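Long-range contacts in acetone carboxylase alpha subunit (PDB 5M45), which belongs to the hydantoinase B/oxoprolinase family and is a metal-binding subunit of a six-chain enzyme assembly: residues V176-A181 against M223-R228; Q446-H451 against N528-T533; V453-C458 against L493-V498. All coordinates share one frame; numbering follows the deposited sequence.

Interaction 1: residues V176-A181 against M223-R228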
ATOM      1  N   VAL A 176      10.685  10.208  -7.049  1.00 10.70           N
ATOM      2  CA  VAL A 176      11.305   8.838  -7.049  1.00 10.86           C
ATOM      3  C   VAL A 176      10.817   8.022  -8.251  1.00 11.06           C
ATOM      4  O   VAL A 176       9.741   8.311  -8.830  1.00 11.02           O
ATOM      5  CB  VAL A 176      11.068   8.064  -5.736  1.00 10.87           C
ATOM      6  CG1 VAL A 176      11.531   8.901  -4.539  1.00 10.79           C
ATOM      7  CG2 VAL A 176       9.583   7.651  -5.555  1.00 10.87           C
ATOM      8  N   ILE A 177      11.575   6.987  -8.615  1.00 11.31           N
ATOM      9  CA  ILE A 177      11.298   6.229  -9.835  1.00 11.61           C
ATOM     10  C   ILE A 177       9.942   5.495  -9.759  1.00 11.81           C
ATOM     11  O   ILE A 177       9.155   5.537 -10.724  1.00 11.92           O
ATOM     12  CB  ILE A 177      12.444   5.246 -10.210  1.00 11.70           C
ATOM     13  CG1 ILE A 177      13.748   6.015 -10.432  1.00 11.81           C
ATOM     14  CG2 ILE A 177      12.057   4.408 -11.466  1.00 11.79           C
ATOM     15  CD1 ILE A 177      14.986   5.126 -10.515  1.00 12.04           C
ATOM     16  N   ASP A 178       9.667   4.821  -8.645  1.00 12.04           N
ATOM     17  CA  ASP A 178       8.398   4.145  -8.458  1.00 12.19           C
ATOM     18  C   ASP A 178       8.020   4.021  -6.991  1.00 12.29           C
ATOM     19  O   ASP A 178       8.911   4.049  -6.103  1.00 12.09           O
ATOM     20  CB  ASP A 178       8.334   2.770  -9.158  1.00 12.48           C
ATOM     21  CG  ASP A 178       8.888   1.608  -8.303  1.00 12.66           C
ATOM     22  OD1 ASP A 178      10.129   1.469  -8.166  1.00 12.84           O
ATOM     23  OD2 ASP A 178       8.088   0.791  -7.782  1.00 12.95           O
ATOM     24  N   THR A 179       6.695   3.861  -6.755  1.00 12.36           N
ATOM     25  CA  THR A 179       6.151   3.630  -5.439  1.00 12.55           C
ATOM     26  C   THR A 179       5.342   2.331  -5.346  1.00 12.51           C
ATOM     27  O   THR A 179       4.516   2.186  -4.454  1.00 12.56           O
ATOM     28  CB  THR A 179       5.312   4.839  -4.920  1.00 12.71           C
ATOM     29  OG1 THR A 179       4.413   5.308  -5.920  1.00 13.12           O
ATOM     30  CG2 THR A 179       6.241   5.989  -4.540  1.00 12.90           C
ATOM     31  N   GLY A 180       5.611   1.360  -6.210  1.00 12.58           N
ATOM     32  CA  GLY A 180       4.943   0.070  -6.090  1.00 12.48           C
ATOM     33  C   GLY A 180       3.458   0.149  -6.410  1.00 12.43           C
ATOM     34  O   GLY A 180       2.626  -0.420  -5.676  1.00 12.71           O
ATOM     35  N   ALA A 181       3.127   0.839  -7.496  1.00 12.23           N
ATOM     36  CA  ALA A 181       1.770   0.775  -8.086  1.00 12.18           C
ATOM     37  C   ALA A 181       1.672  -0.463  -8.962  1.00 12.20           C
ATOM     38  O   ALA A 181       2.684  -1.104  -9.266  1.00 11.95           O
ATOM     39  CB  ALA A 181       1.476   2.041  -8.893  1.00 12.10           C
ATOM     40  N   MET A 223       8.068  -2.138  -0.312  1.00 12.42           N
ATOM     41  CA  MET A 223       6.842  -1.752  -0.994  1.00 12.59           C
ATOM     42  C   MET A 223       7.092  -1.041  -2.350  1.00 12.41           C
ATOM     43  O   MET A 223       6.128  -0.510  -2.952  1.00 12.31           O
ATOM     44  CB  MET A 223       5.983  -0.850  -0.070  1.00 12.89           C
ATOM     45  CG  MET A 223       5.451  -1.519   1.200  1.00 13.30           C
ATOM     46  SD  MET A 223       4.769  -3.168   1.002  1.00 14.15           S
ATOM     47  CE  MET A 223       3.334  -2.843  -0.054  1.00 13.89           C
ATOM     48  N   VAL A 224       8.338  -1.037  -2.813  1.00 12.34           N
ATOM     49  CA  VAL A 224       8.743  -0.436  -4.098  1.00 12.23           C
ATOM     50  C   VAL A 224       9.640  -1.422  -4.879  1.00 12.23           C
ATOM     51  O   VAL A 224      10.221  -2.345  -4.316  1.00 12.09           O
ATOM     52  CB  VAL A 224       9.453   0.948  -3.910  1.00 12.16           C
ATOM     53  CG1 VAL A 224       8.624   1.887  -3.027  1.00 12.01           C
ATOM     54  CG2 VAL A 224      10.871   0.832  -3.351  1.00 12.21           C
ATOM     55  N   ARG A 225       9.687  -1.234  -6.198  1.00 12.18           N
ATOM     56  CA  ARG A 225      10.607  -1.969  -7.060  1.00 12.13           C
ATOM     57  C   ARG A 225      12.061  -1.491  -6.945  1.00 12.09           C
ATOM     58  O   ARG A 225      12.998  -2.323  -6.782  1.00 12.11           O
ATOM     59  CB  ARG A 225      10.133  -1.939  -8.527  1.00 12.15           C
ATOM     60  CG  ARG A 225       8.779  -2.606  -8.764  1.00 12.09           C
ATOM     61  CD  ARG A 225       8.301  -2.339 -10.180  1.00 12.13           C
ATOM     62  NE  ARG A 225       6.998  -2.896 -10.525  1.00 12.13           N
ATOM     63  CZ  ARG A 225       5.812  -2.376 -10.203  1.00 12.21           C
ATOM     64  NH1 ARG A 225       5.717  -1.290  -9.482  1.00 12.03           N
ATOM     65  NH2 ARG A 225       4.680  -2.967 -10.629  1.00 12.37           N
ATOM     66  N   THR A 226      12.259  -0.171  -7.041  1.00 11.79           N
ATOM     67  CA  THR A 226      13.603   0.435  -7.167  1.00 11.83           C
ATOM     68  C   THR A 226      14.226   0.790  -5.798  1.00 11.88           C
ATOM     69  O   THR A 226      14.593   1.945  -5.515  1.00 11.58           O
ATOM     70  CB  THR A 226      13.560   1.655  -8.129  1.00 11.71           C
ATOM     71  OG1 THR A 226      12.532   2.579  -7.717  1.00 11.57           O
ATOM     72  CG2 THR A 226      13.300   1.155  -9.580  1.00 11.72           C
ATOM     73  N   THR A 227      14.338  -0.226  -4.940  1.00 12.31           N
ATOM     74  CA  THR A 227      14.731  -0.045  -3.532  1.00 12.74           C
ATOM     75  C   THR A 227      15.993   0.813  -3.304  1.00 13.26           C
ATOM     76  O   THR A 227      15.968   1.740  -2.479  1.00 13.01           O
ATOM     77  CB  THR A 227      14.905  -1.420  -2.871  1.00 12.76           C
ATOM     78  OG1 THR A 227      13.671  -2.159  -2.980  1.00 12.81           O
ATOM     79  CG2 THR A 227      15.292  -1.260  -1.394  1.00 12.76           C
ATOM     80  N   ARG A 228      17.094   0.491  -3.986  1.00 14.25           N
ATOM     81  CA  ARG A 228      18.356   1.200  -3.760  1.00 15.30           C
ATOM     82  C   ARG A 228      18.202   2.698  -4.143  1.00 14.46           C
ATOM     83  O   ARG A 228      18.705   3.571  -3.455  1.00 13.77           O
ATOM     84  CB  ARG A 228      19.536   0.551  -4.542  1.00 17.42           C
ATOM     85  CG  ARG A 228      20.869   1.247  -4.292  1.00 20.05           C
ATOM     86  CD  ARG A 228      22.096   0.724  -5.148  1.00 22.51           C
ATOM     87  NE  ARG A 228      21.816   0.615  -6.607  1.00 24.66           N
ATOM     88  CZ  ARG A 228      21.317  -0.487  -7.213  1.00 25.56           C
ATOM     89  NH1 ARG A 228      20.989  -1.590  -6.517  1.00 25.26           N
ATOM     90  NH2 ARG A 228      21.110  -0.494  -8.548  1.00 26.14           N
TER
HETATM   91  O   HOH W   1      11.858   4.489  -5.770  1.00 13.60           O
HETATM   92  O   HOH W   2       3.410  -0.769  -2.976  1.00 10.13           O

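Interaction 2: residues Q446-H451 against N528-T533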
ATOM      1  N   GLN A 446      19.903  -4.903 -16.330  1.00 14.41           N
ATOM      2  CA  GLN A 446      21.252  -5.384 -16.689  1.00 14.87           C
ATOM      3  C   GLN A 446      22.103  -5.842 -15.487  1.00 15.58           C
ATOM      4  O   GLN A 446      23.138  -6.480 -15.670  1.00 15.93           O
ATOM      5  CB  GLN A 446      22.022  -4.333 -17.512  1.00 14.71           C
ATOM      6  CG  GLN A 446      22.241  -2.971 -16.876  1.00 14.54           C
ATOM      7  CD  GLN A 446      21.186  -1.927 -17.204  1.00 14.27           C
ATOM      8  OE1 GLN A 446      19.977  -2.189 -17.096  1.00 14.25           O
ATOM      9  NE2 GLN A 446      21.621  -0.740 -17.601  1.00 14.25           N
ATOM     10  N   TYR A 447      21.714  -5.460 -14.280  1.00 15.86           N
ATOM     11  CA  TYR A 447      22.395  -5.883 -13.047  1.00 16.47           C
ATOM     12  C   TYR A 447      21.680  -7.072 -12.393  1.00 16.86           C
ATOM     13  O   TYR A 447      21.984  -7.405 -11.250  1.00 16.70           O
ATOM     14  CB  TYR A 447      22.479  -4.689 -12.053  1.00 16.57           C
ATOM     15  CG  TYR A 447      22.927  -3.372 -12.700  1.00 16.55           C
ATOM     16  CD1 TYR A 447      24.215  -3.218 -13.211  1.00 16.75           C
ATOM     17  CD2 TYR A 447      22.032  -2.292 -12.833  1.00 16.52           C
ATOM     18  CE1 TYR A 447      24.624  -2.043 -13.806  1.00 16.71           C
ATOM     19  CE2 TYR A 447      22.434  -1.098 -13.455  1.00 16.52           C
ATOM     20  CZ  TYR A 447      23.729  -0.972 -13.942  1.00 16.55           C
ATOM     21  OH  TYR A 447      24.136   0.208 -14.557  1.00 16.55           O
ATOM     22  N   ASP A 448      20.720  -7.690 -13.091  1.00 17.34           N
ATOM     23  CA  ASP A 448      19.938  -8.830 -12.560  1.00 18.05           C
ATOM     24  C   ASP A 448      19.204  -8.530 -11.233  1.00 17.89           C
ATOM     25  O   ASP A 448      19.179  -9.343 -10.324  1.00 17.65           O
ATOM     26  CB  ASP A 448      20.826 -10.088 -12.451  1.00 19.18           C
ATOM     27  CG  ASP A 448      21.399 -10.536 -13.811  1.00 20.16           C
ATOM     28  OD1 ASP A 448      20.795 -10.349 -14.887  1.00 20.58           O
ATOM     29  OD2 ASP A 448      22.504 -11.098 -13.809  1.00 22.55           O
ATOM     30  N   GLU A 449      18.591  -7.360 -11.164  1.00 17.38           N
ATOM     31  CA  GLU A 449      17.762  -6.919 -10.037  1.00 17.87           C
ATOM     32  C   GLU A 449      16.379  -6.496 -10.531  1.00 16.24           C
ATOM     33  O   GLU A 449      16.204  -6.097 -11.674  1.00 15.22           O
ATOM     34  CB  GLU A 449      18.392  -5.719  -9.333  1.00 19.53           C
ATOM     35  CG  GLU A 449      19.681  -6.091  -8.617  1.00 22.06           C
ATOM     36  CD  GLU A 449      20.207  -5.005  -7.658  1.00 24.44           C
ATOM     37  OE1 GLU A 449      20.973  -5.412  -6.700  1.00 27.02           O
ATOM     38  OE2 GLU A 449      19.864  -3.810  -7.868  1.00 25.21           O
ATOM     39  N   ILE A 450      15.409  -6.567  -9.638  1.00 15.34           N
ATOM     40  CA  ILE A 450      14.088  -6.050  -9.863  1.00 14.53           C
ATOM     41  C   ILE A 450      14.204  -4.543 -10.089  1.00 13.89           C
ATOM     42  O   ILE A 450      14.935  -3.848  -9.352  1.00 14.16           O
ATOM     43  CB  ILE A 450      13.149  -6.388  -8.677  1.00 14.42           C
ATOM     44  CG1 ILE A 450      12.896  -7.916  -8.630  1.00 14.69           C
ATOM     45  CG2 ILE A 450      11.846  -5.598  -8.751  1.00 14.13           C
ATOM     46  CD1 ILE A 450      12.147  -8.394  -7.402  1.00 14.69           C
ATOM     47  N   HIS A 451      13.468  -4.042 -11.079  1.00 13.15           N
ATOM     48  CA  HIS A 451      13.620  -2.656 -11.539  1.00 12.74           C
ATOM     49  C   HIS A 451      12.375  -2.085 -12.226  1.00 12.33           C
ATOM     50  O   HIS A 451      11.469  -2.831 -12.656  1.00 11.97           O
ATOM     51  CB  HIS A 451      14.836  -2.623 -12.514  1.00 12.74           C
ATOM     52  CG  HIS A 451      15.362  -1.257 -12.827  1.00 12.63           C
ATOM     53  ND1 HIS A 451      15.841  -0.390 -11.863  1.00 12.65           N
ATOM     54  CD2 HIS A 451      15.576  -0.650 -14.012  1.00 12.61           C
ATOM     55  CE1 HIS A 451      16.305   0.706 -12.443  1.00 12.68           C
ATOM     56  NE2 HIS A 451      16.146   0.574 -13.750  1.00 12.63           N
ATOM     57  N   ASN A 528      19.837  -6.438 -22.733  1.00 13.78           N
ATOM     58  CA  ASN A 528      20.232  -6.952 -21.414  1.00 13.86           C
ATOM     59  C   ASN A 528      19.081  -6.863 -20.363  1.00 13.64           C
ATOM     60  O   ASN A 528      19.342  -6.724 -19.152  1.00 13.79           O
ATOM     61  CB  ASN A 528      21.527  -6.268 -20.947  1.00 13.88           C
ATOM     62  CG  ASN A 528      22.424  -7.171 -20.098  1.00 14.20           C
ATOM     63  OD1 ASN A 528      22.098  -8.295 -19.791  1.00 14.31           O
ATOM     64  ND2 ASN A 528      23.584  -6.641 -19.702  1.00 14.30           N
ATOM     65  N   ALA A 529      17.842  -6.917 -20.830  1.00 13.49           N
ATOM     66  CA  ALA A 529      16.643  -7.016 -19.969  1.00 13.42           C
ATOM     67  C   ALA A 529      16.145  -8.471 -19.909  1.00 13.73           C
ATOM     68  O   ALA A 529      16.323  -9.242 -20.876  1.00 14.16           O
ATOM     69  CB  ALA A 529      15.514  -6.127 -20.519  1.00 13.28           C
ATOM     70  N   LYS A 530      15.481  -8.836 -18.806  1.00 13.80           N
ATOM     71  CA  LYS A 530      14.845 -10.141 -18.659  1.00 14.11           C
ATOM     72  C   LYS A 530      13.463  -9.994 -18.031  1.00 13.85           C
ATOM     73  O   LYS A 530      13.245  -9.130 -17.160  1.00 13.56           O
ATOM     74  CB  LYS A 530      15.693 -11.082 -17.776  1.00 14.56           C
ATOM     75  CG  LYS A 530      17.139 -11.249 -18.267  1.00 14.92           C
ATOM     76  CD  LYS A 530      18.052 -10.233 -17.559  1.00 15.07           C
ATOM     77  CE  LYS A 530      19.395 -10.118 -18.304  1.00 15.37           C
ATOM     78  NZ  LYS A 530      20.290  -9.136 -17.686  1.00 15.40           N
ATOM     79  N   ASP A 531      12.517 -10.811 -18.493  1.00 13.83           N
ATOM     80  CA  ASP A 531      11.149 -10.793 -17.981  1.00 13.83           C
ATOM     81  C   ASP A 531      10.605  -9.343 -17.939  1.00 13.42           C
ATOM     82  O   ASP A 531      10.108  -8.858 -16.918  1.00 13.32           O
ATOM     83  CB  ASP A 531      11.106 -11.458 -16.591  1.00 13.91           C
ATOM     84  CG  ASP A 531      11.447 -12.960 -16.633  1.00 14.42           C
ATOM     85  OD1 ASP A 531      11.542 -13.559 -17.706  1.00 14.53           O
ATOM     86  OD2 ASP A 531      11.587 -13.583 -15.543  1.00 14.68           O
ATOM     87  N   TRP A 532      10.728  -8.674 -19.082  1.00 13.29           N
ATOM     88  CA  TRP A 532      10.583  -7.241 -19.214  1.00 13.01           C
ATOM     89  C   TRP A 532       9.193  -6.848 -19.819  1.00 12.96           C
ATOM     90  O   TRP A 532       8.638  -7.592 -20.665  1.00 13.20           O
ATOM     91  CB  TRP A 532      11.748  -6.697 -20.082  1.00 12.87           C
ATOM     92  CG  TRP A 532      11.902  -5.189 -20.037  1.00 12.63           C
ATOM     93  CD1 TRP A 532      11.648  -4.304 -21.034  1.00 12.47           C
ATOM     94  CD2 TRP A 532      12.349  -4.416 -18.915  1.00 12.46           C
ATOM     95  NE1 TRP A 532      11.893  -3.041 -20.608  1.00 12.27           N
ATOM     96  CE2 TRP A 532      12.331  -3.077 -19.306  1.00 12.29           C
ATOM     97  CE3 TRP A 532      12.790  -4.741 -17.631  1.00 12.53           C
ATOM     98  CZ2 TRP A 532      12.699  -2.046 -18.449  1.00 12.21           C
ATOM     99  CZ3 TRP A 532      13.161  -3.718 -16.773  1.00 12.44           C
ATOM    100  CH2 TRP A 532      13.117  -2.376 -17.198  1.00 12.20           C
ATOM    101  N   THR A 533       8.659  -5.707 -19.361  1.00 12.71           N
ATOM    102  CA  THR A 533       7.421  -5.086 -19.922  1.00 12.75           C
ATOM    103  C   THR A 533       7.614  -3.574 -20.126  1.00 12.52           C
ATOM    104  O   THR A 533       8.468  -2.972 -19.473  1.00 12.34           O
ATOM    105  CB  THR A 533       6.183  -5.256 -19.020  1.00 12.79           C
ATOM    106  OG1 THR A 533       6.431  -4.644 -17.745  1.00 12.85           O
ATOM    107  CG2 THR A 533       5.842  -6.731 -18.857  1.00 13.05           C
TER

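Interaction 3: residues V453-C458 against L493-V498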
ATOM      1  N   VAL A 453      11.593   1.631 -14.898  1.00 12.08           N
ATOM      2  CA  VAL A 453      12.109   2.815 -15.599  1.00 12.02           C
ATOM      3  C   VAL A 453      11.004   3.888 -15.761  1.00 11.91           C
ATOM      4  O   VAL A 453       9.790   3.570 -15.760  1.00 11.82           O
ATOM      5  CB  VAL A 453      12.751   2.481 -16.964  1.00 12.06           C
ATOM      6  CG1 VAL A 453      13.878   1.482 -16.776  1.00 12.27           C
ATOM      7  CG2 VAL A 453      11.764   1.902 -17.982  1.00 12.09           C
ATOM      8  N   ASN A 454      11.452   5.137 -15.865  1.00 11.77           N
ATOM      9  CA  ASN A 454      10.571   6.275 -16.075  1.00 11.85           C
ATOM     10  C   ASN A 454      11.408   7.425 -16.639  1.00 11.92           C
ATOM     11  O   ASN A 454      11.975   8.208 -15.878  1.00 11.86           O
ATOM     12  CB  ASN A 454       9.870   6.695 -14.781  1.00 11.80           C
ATOM     13  CG  ASN A 454       8.735   7.697 -15.033  1.00 11.81           C
ATOM     14  OD1 ASN A 454       7.574   7.329 -15.077  1.00 11.74           O
ATOM     15  ND2 ASN A 454       9.083   8.980 -15.187  1.00 11.94           N
ATOM     16  N   SER A 455      11.495   7.513 -17.968  1.00 12.06           N
ATOM     17  CA  SER A 455      12.381   8.478 -18.602  1.00 12.24           C
ATOM     18  C   SER A 455      11.888   9.912 -18.418  1.00 12.24           C
ATOM     19  O   SER A 455      10.677  10.216 -18.685  1.00 12.20           O
ATOM     20  CB  SER A 455      12.500   8.224 -20.115  1.00 12.47           C
ATOM     21  OG  SER A 455      13.308   9.219 -20.700  1.00 12.48           O
ATOM     22  N   PHE A 456      12.821  10.793 -18.034  1.00 12.25           N
ATOM     23  CA  PHE A 456      12.566  12.247 -17.959  1.00 12.41           C
ATOM     24  C   PHE A 456      13.071  13.016 -19.216  1.00 12.81           C
ATOM     25  O   PHE A 456      13.321  14.225 -19.157  1.00 12.84           O
ATOM     26  CB  PHE A 456      13.094  12.842 -16.628  1.00 12.29           C
ATOM     27  CG  PHE A 456      12.041  12.909 -15.533  1.00 12.24           C
ATOM     28  CD1 PHE A 456      11.598  11.759 -14.901  1.00 12.21           C
ATOM     29  CD2 PHE A 456      11.507  14.139 -15.116  1.00 12.00           C
ATOM     30  CE1 PHE A 456      10.632  11.815 -13.911  1.00 12.09           C
ATOM     31  CE2 PHE A 456      10.548  14.194 -14.155  1.00 11.93           C
ATOM     32  CZ  PHE A 456      10.112  13.043 -13.523  1.00 12.03           C
ATOM     33  N   GLU A 457      13.099  12.341 -20.369  1.00 13.09           N
ATOM     34  CA  GLU A 457      13.294  13.026 -21.653  1.00 13.34           C
ATOM     35  C   GLU A 457      12.180  14.073 -21.853  1.00 13.35           C
ATOM     36  O   GLU A 457      12.466  15.090 -22.454  1.00 13.59           O
ATOM     37  CB  GLU A 457      13.359  12.039 -22.853  1.00 13.43           C
ATOM     38  CG  GLU A 457      14.722  11.357 -22.966  1.00 13.68           C
ATOM     39  CD  GLU A 457      14.939  10.553 -24.240  1.00 13.87           C
ATOM     40  OE1 GLU A 457      13.985   9.979 -24.828  1.00 13.73           O
ATOM     41  OE2 GLU A 457      16.130  10.502 -24.659  1.00 14.45           O
ATOM     42  N   CYS A 458      10.964  13.858 -21.305  1.00 13.22           N
ATOM     43  CA  CYS A 458       9.876  14.825 -21.450  1.00 13.37           C
ATOM     44  C   CYS A 458       9.882  15.938 -20.371  1.00 13.22           C
ATOM     45  O   CYS A 458       8.847  16.606 -20.136  1.00 13.23           O
ATOM     46  CB  CYS A 458       8.498  14.154 -21.572  1.00 13.71           C
ATOM     47  SG  CYS A 458       8.141  12.966 -20.239  1.00 14.11           S
ATOM     48  N   LEU A 493      22.831   3.633 -18.028  1.00 14.24           N
ATOM     49  CA  LEU A 493      23.167   3.034 -16.739  1.00 14.76           C
ATOM     50  C   LEU A 493      21.944   2.705 -15.875  1.00 14.91           C
ATOM     51  O   LEU A 493      22.041   1.902 -14.931  1.00 15.44           O
ATOM     52  CB  LEU A 493      24.043   3.966 -15.896  1.00 15.03           C
ATOM     53  CG  LEU A 493      25.373   4.488 -16.428  1.00 15.53           C
ATOM     54  CD1 LEU A 493      26.013   5.343 -15.327  1.00 15.68           C
ATOM     55  CD2 LEU A 493      26.327   3.367 -16.857  1.00 15.83           C
ATOM     56  N   ALA A 494      20.822   3.373 -16.154  1.00 14.84           N
ATOM     57  CA  ALA A 494      19.599   3.239 -15.360  1.00 14.58           C
ATOM     58  C   ALA A 494      18.439   2.521 -16.069  1.00 14.32           C
ATOM     59  O   ALA A 494      17.342   2.435 -15.465  1.00 14.19           O
ATOM     60  CB  ALA A 494      19.148   4.633 -14.917  1.00 14.56           C
ATOM     61  N   GLU A 495      18.647   2.016 -17.289  1.00 13.98           N
ATOM     62  CA  GLU A 495      17.586   1.337 -18.089  1.00 13.80           C
ATOM     63  C   GLU A 495      18.239   0.224 -18.914  1.00 13.73           C
ATOM     64  O   GLU A 495      19.292   0.475 -19.492  1.00 13.77           O
ATOM     65  CB  GLU A 495      16.907   2.328 -19.077  1.00 13.68           C
ATOM     66  CG  GLU A 495      16.402   3.650 -18.490  1.00 13.78           C
ATOM     67  CD  GLU A 495      16.038   4.729 -19.523  1.00 13.90           C
ATOM     68  OE1 GLU A 495      15.299   5.697 -19.186  1.00 13.93           O
ATOM     69  OE2 GLU A 495      16.518   4.647 -20.692  1.00 14.34           O
ATOM     70  N   PRO A 496      17.603  -0.964 -19.041  1.00 13.57           N
ATOM     71  CA  PRO A 496      18.122  -2.040 -19.913  1.00 13.65           C
ATOM     72  C   PRO A 496      17.667  -1.828 -21.363  1.00 13.60           C
ATOM     73  O   PRO A 496      16.931  -2.641 -21.929  1.00 13.52           O
ATOM     74  CB  PRO A 496      17.524  -3.301 -19.284  1.00 13.79           C
ATOM     75  CG  PRO A 496      16.189  -2.834 -18.806  1.00 13.52           C
ATOM     76  CD  PRO A 496      16.412  -1.419 -18.299  1.00 13.44           C
ATOM     77  N   LEU A 497      18.146  -0.716 -21.938  1.00 13.51           N
ATOM     78  CA  LEU A 497      17.762  -0.209 -23.254  1.00 13.55           C
ATOM     79  C   LEU A 497      19.003   0.472 -23.860  1.00 13.61           C
ATOM     80  O   LEU A 497      19.811   1.044 -23.118  1.00 13.71           O
ATOM     81  CB  LEU A 497      16.638   0.870 -23.146  1.00 13.34           C
ATOM     82  CG  LEU A 497      15.338   0.503 -22.398  1.00 13.26           C
ATOM     83  CD1 LEU A 497      14.484   1.757 -22.204  1.00 13.12           C
ATOM     84  CD2 LEU A 497      14.553  -0.538 -23.151  1.00 13.32           C
ATOM     85  N   VAL A 498      19.130   0.444 -25.192  1.00 13.57           N
ATOM     86  CA  VAL A 498      20.148   1.222 -25.896  1.00 13.59           C
ATOM     87  C   VAL A 498      19.556   2.138 -26.954  1.00 13.42           C
ATOM     88  O   VAL A 498      18.574   1.810 -27.603  1.00 13.10           O
ATOM     89  CB  VAL A 498      21.248   0.342 -26.553  1.00 13.81           C
ATOM     90  CG1 VAL A 498      22.042  -0.399 -25.472  1.00 13.95           C
ATOM     91  CG2 VAL A 498      20.676  -0.646 -27.545  1.00 13.91           C
TER
HETATM   92  O   HOH W   3      14.369   5.724 -16.452  1.00 16.41           O
HETATM   93  O   HOH W   4      15.614   7.827 -20.804  1.00 12.13           O

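Interaction 1: residues V176-A181 against M223-R228
A single buried carboxylate, that of Asp-178, collects four hydrogen bonds, two at each oxygen, and three of them come from Arg-225 and Thr-226. Its chi1 of 87° sets CG between the backbone N and the carbonyl carbon, from where the group faces the turn ahead of helix 227-255. The syn lone pairs serve two successive amides: Arg-225 N lies 3.0 Å from Asp-178 OD2 in a nearly straight bond (168°), and Thr-226 N lies 2.9 Å from Asp-178 OD1. The hydroxyl OG1 of Thr-226 donates to Asp-178 OD1 at 2.7 Å from the anti side, a little out of the carboxylate plane. OD2 also receives Gly-180 N, closing an Asx turn that curls the loop back on its own aspartate. Thr-226 stands at the N-cap position, yet its hydroxyl makes no capping bond there; a water bridges OG1 to Asp-178 O. The side chain of Arg-225, extended from CG to NE, crosses Asp-178 at about a right angle. Arg-225 NH1 forms a long salt bridge with Asp-178 OD2 (3.6 Å). Arg-225 NH1 and NH2 together grip Ala-181 O end-on, at 3.0 and 3.1 Å, with that oxygen in the guanidinium plane. Gly-180, with no side chain to collide with Met-223 O, lets the two backbones close up: Gly-180 CA makes a CH...O contact of 3.4 Å with Met-223 O. Loop 176-181 follows strand 165-175, whose last residue, His-175, is a manganese ligand with His-150 and Asp-153, and the Thr-179 side chain is about 9 Å from that ion. Arg-393 of the second subunit binds the carbonyls of Val-224 and Arg-225. Ile-177 and Val-224 rest on helix 227-255, and Arg-225 and Thr-226 pack against strand 450-454.

Interaction 2: residues Q446-H451 against N528-T533
Charge dominates where Lys-530 meets Asp-448: Lys-530 NZ forms a salt bridge and hydrogen bond with Asp-448 OD1 at 3.1 Å, arriving nearly in line with the carboxylate C-O bond. A bend at chi2 (93°) turns CD of Lys-530 aside, and the chain then runs extended to NZ, with CD and CE also passing beside OD1. Within its own segment Lys-530 NZ binds Asn-528, the backbone O at 3.0 Å and OD1 at 2.9 Å, standing above both carbonyl planes, and it reaches Asn-445 O as well. Four oxygens thus compete for three ammonium protons, so at least one proton is probably shared. One lysine end ties two turns together. The elements these turns serve belong to one antiparallel sheet of four strands, in which 440-442 runs between 450-454 and 532-535; the two segments are therefore not strand partners, and side chains carry most of the contact. A weak polar contact adds to the charged one: CA of Gln-446 makes a CH...O contact of 3.4 Å with Asn-528 O. Van der Waals touching comes next, with CB of Gln-446 lying 3.5 Å from ND2 of Asn-528. The aromatic approach is looser and edge to edge: His-451 CD2 and Trp-532 CH2 are 4.4 Å apart, each near the plane of the other ring. The polar side of His-451 is engaged outside the segments, NE2 bonding to Ala-494 O. Tyr-758 of the second subunit packs on both Asp-448 and Lys-530, and apolar side chains of the chain of another protein touch Gln-446 and Asn-528.

Interaction 3: residues V453-C458 against L493-V498
Val-453 meets Glu-495 through CG1, which lies 3.7 Å from the glutamate CG, the two side chains crossing at about a right angle. Val-453 CG1 also touches Ala-494 O at 3.8 Å and Pro-496 CD at 4.1 Å. The carboxylate of Glu-495 then reaches past the valine toward Ser-455, where Glu-495 OE1 comes 3.9 Å from Ser-455 CB. Two waters complete that approach. One, its oxygen 2.9 Å from Glu-495 OE1, donates to that atom and accepts from Asn-454 N. The other, its oxygen 2.7 Å from Glu-495 OE1, also donates there and is bonded to Ser-455 OG. Ser-455 OG in turn accepts from Glu-457 N at 3.1 Å, an ST turn in the chain after Val-453. On the other segment, an inverse gamma turn centred on Pro-496 links helix 488-494 to strand 497-504. Strand 450-454 thus meets the linker between that helix and strand, and each of the two strands is outermost in its antiparallel sheet within this chain. Farther out, Arg-524 on strand 520-526 forms salt bridges with Glu-495 OE2 and Glu-457 OE1. Arg-502 holds Glu-457 OE2, and Trp-532 packs against both Val-453 and Pro-496.

Overall arrangement
Interactions 1 and 3 are buried, whereas interaction 2 lies partly at the surface; all three are on the same side of the chain's centre. Strand 450-454 runs through interactions 2 and 3 and also lines interaction 1, where the ring of His-451 packs on Thr-226. Chemistry follows place: direct bonds to a buried carboxylate in interaction 1, a salt bridge beside the second subunit in interaction 2, and methyl packing with water-mediated links in interaction 3. Residues 446-451 join the set, since Glu-449 forms a salt bridge with Arg-228 and Tyr-447 probably hydrogen-bonds to Leu-493. Interactions 1 and 2 both meet the second subunit.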